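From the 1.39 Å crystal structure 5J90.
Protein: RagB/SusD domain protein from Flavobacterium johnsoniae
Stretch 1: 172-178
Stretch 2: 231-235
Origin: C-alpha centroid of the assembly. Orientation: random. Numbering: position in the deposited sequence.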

# COMPACT_ATOMS: atom_id res chain seq x y z
N LEU A 172 4.99 33.47 11.35
CA LEU A 172 5.77 34.41 10.55
C LEU A 172 4.87 35.41 9.80
O LEU A 172 5.23 36.58 9.65
N THR A 173 3.71 34.95 9.34
CA THR A 173 2.79 35.83 8.62
C THR A 173 2.28 36.93 9.56
O THR A 173 2.16 38.09 9.16
N LYS A 174 2.02 36.57 10.81
CA LYS A 174 1.63 37.55 11.83
C LYS A 174 2.67 38.66 11.96
O LYS A 174 2.34 39.85 11.96
N ARG A 175 3.94 38.27 12.04
CA ARG A 175 5.02 39.23 12.18
C ARG A 175 5.21 40.09 10.94
O ARG A 175 5.47 41.29 11.03
N ILE A 176 5.06 39.48 9.76
CA ILE A 176 5.15 40.23 8.52
C ILE A 176 4.03 41.26 8.44
O ILE A 176 4.27 42.43 8.09
N ASP A 177 2.81 40.85 8.78
CA ASP A 177 1.65 41.73 8.73
C ASP A 177 1.82 42.92 9.66
O ASP A 177 1.33 44.02 9.39
N ALA A 178 2.53 42.70 10.76
CA ALA A 178 2.76 43.74 11.77
C ALA A 178 3.96 44.62 11.44
O ALA A 178 4.24 45.59 12.15
N ALA A 231 -3.22 28.95 -1.79
CA ALA A 231 -4.16 29.96 -1.30
C ALA A 231 -3.55 30.93 -0.28
O ALA A 231 -4.08 32.04 -0.08
N GLN A 232 -2.47 30.53 0.38
CA GLN A 232 -1.83 31.37 1.39
C GLN A 232 -1.44 32.69 0.73
O GLN A 232 -1.10 32.72 -0.45
N LYS A 233 -1.48 33.77 1.50
CA LYS A 233 -1.32 35.10 0.91
C LYS A 233 -0.02 35.34 0.14
O LYS A 233 0.02 36.20 -0.75
N PHE A 234 1.03 34.59 0.45
CA PHE A 234 2.29 34.73 -0.27
C PHE A 234 2.48 33.68 -1.37
O PHE A 234 3.41 33.77 -2.18
N GLY A 235 1.59 32.69 -1.39
CA GLY A 235 1.63 31.63 -2.39
C GLY A 235 2.92 30.83 -2.42
O GLY A 235 3.67 30.78 -1.45

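How does the second stretch begin its approach to the helix of the first? Ala231 ends the preceding helical segment too far away to touch residues 172-178, and Gln232 is the first residue to leave helical phi/psi. Its CA-to-CB bond points sideways, but the side chain, with chi1 t and chi2 m, brings its amide nearer to the other stretch. There NE2 of Gln232 lies 3.1 Å from OG1 of Thr173, a close polar approach. The other end of the same amide serves its own stretch: the backbone N of Phe234 donates a hydrogen bond to OE1 of Gln232 at 2.9 Å, with a nearly straight angle of 163° at the hydrogen. The OE1 bond ties the amide to the backbone of its own loop, and its NE2 end lies beside Thr173.

What does Lys233 do with its long side chain? The residue sits at the second position of a type I beta turn running from Gln232 to Gly235, and its CA-to-CB bond points toward the helix. With chi1 p, chi2 t, chi3 m and chi4 t, the chain passes Thr173, where CD of Lys233 lies 3.9 Å from CG2 of Thr173, and carries its ammonium group on to Asp177. NZ of Lys233 donates a hydrogen bond of 2.9 Å to OD1 of Asp177, and the opposite charges make the pair a salt bridge. Asp177 meets it with chi1 m; its CA-to-CB bond points sideways, yet the carboxylate end comes nearer. Thr173 and Asp177 can serve the same lysine because they lie one helical turn apart, a spacing marked by the 2.9 Å backbone hydrogen bond from N of Asp177 to O of Thr173. The lysine chain thus runs past Thr173 and ends in the salt bridge with Asp177.

Where does the apolar part of the contact lie? It centres on Phe234, which points toward the helix with chi1 m and has more area covered by the other stretch than any other residue here. CE2 of Phe234 is 3.8 Å from CD1 of Ile176, an apolar contact made by an isoleucine that also points toward the loop, with chi1 m and chi2 t. The same ring carbon, CE2 of Phe234, is 3.9 Å from OG1 of Thr173, which lies at the edge of the ring, near its plane. Thr173, chi1 m, therefore touches Gln232, Lys233 and Phe234 in turn, and its position nearest the loop backbone fits that role: its CA is 8.8 Å from CA of Lys233.

How does the loop leave the contact? Gly235 makes no contact with the helix. It closes the beta turn through a 2.8 Å hydrogen bond from its N to O of Gln232, and its positive phi is of a kind that favours glycine. The turn holds together the short segment from which Gln232, Lys233 and Phe234 all reach the helix.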

# COMPACT_ATOMS: atom_id res chain seq x y z
CB LEU A 172 6.69 33.69 9.58
CG LEU A 172 7.79 32.87 10.24
CD1 LEU A 172 8.61 32.16 9.18
CD2 LEU A 172 8.68 33.74 11.14
CB THR A 173 1.63 35.06 8.00
OG1 THR A 173 2.14 34.17 7.00
CG2 THR A 173 0.64 36.01 7.35
CB LYS A 174 1.43 36.84 13.17
CG LYS A 174 1.13 37.76 14.34
CD LYS A 174 0.96 36.95 15.62
CE LYS A 174 2.28 36.35 16.07
NZ LYS A 174 2.14 35.58 17.34
CB ARG A 175 6.32 38.52 12.58
CG ARG A 175 6.22 37.90 13.96
CD ARG A 175 7.40 37.03 14.30
NE ARG A 175 7.19 36.36 15.58
CZ ARG A 175 7.74 36.74 16.73
NH1 ARG A 175 8.58 37.77 16.77
NH2 ARG A 175 7.46 36.07 17.84
CB ILE A 176 5.07 39.30 7.30
CG1 ILE A 176 6.26 38.34 7.29
CG2 ILE A 176 5.02 40.10 6.00
CD1 ILE A 176 6.05 37.10 6.45
CB ASP A 177 0.37 40.97 9.10
CG ASP A 177 -0.09 40.01 8.01
OD1 ASP A 177 0.42 40.10 6.87
OD2 ASP A 177 -0.99 39.19 8.29
CB ALA A 178 2.92 43.11 13.15
CB ALA A 231 -5.39 29.29 -0.70
CB GLN A 232 -0.61 30.65 1.98
CG GLN A 232 -0.23 31.08 3.40
CD GLN A 232 0.64 32.33 3.46
OE1 GLN A 232 1.39 32.63 2.53
NE2 GLN A 232 0.55 33.05 4.58
CB LYS A 233 -1.55 36.21 1.95
CG LYS A 233 -0.47 36.33 3.00
CD LYS A 233 -0.84 37.36 4.05
CE LYS A 233 -0.95 38.75 3.47
NZ LYS A 233 -1.28 39.74 4.55
CB PHE A 234 3.47 34.74 0.71
CG PHE A 234 3.36 35.80 1.77
CD1 PHE A 234 3.25 37.13 1.41
CD2 PHE A 234 3.32 35.47 3.12
CE1 PHE A 234 3.13 38.11 2.38
CE2 PHE A 234 3.20 36.45 4.08
CZ PHE A 234 3.10 37.78 3.71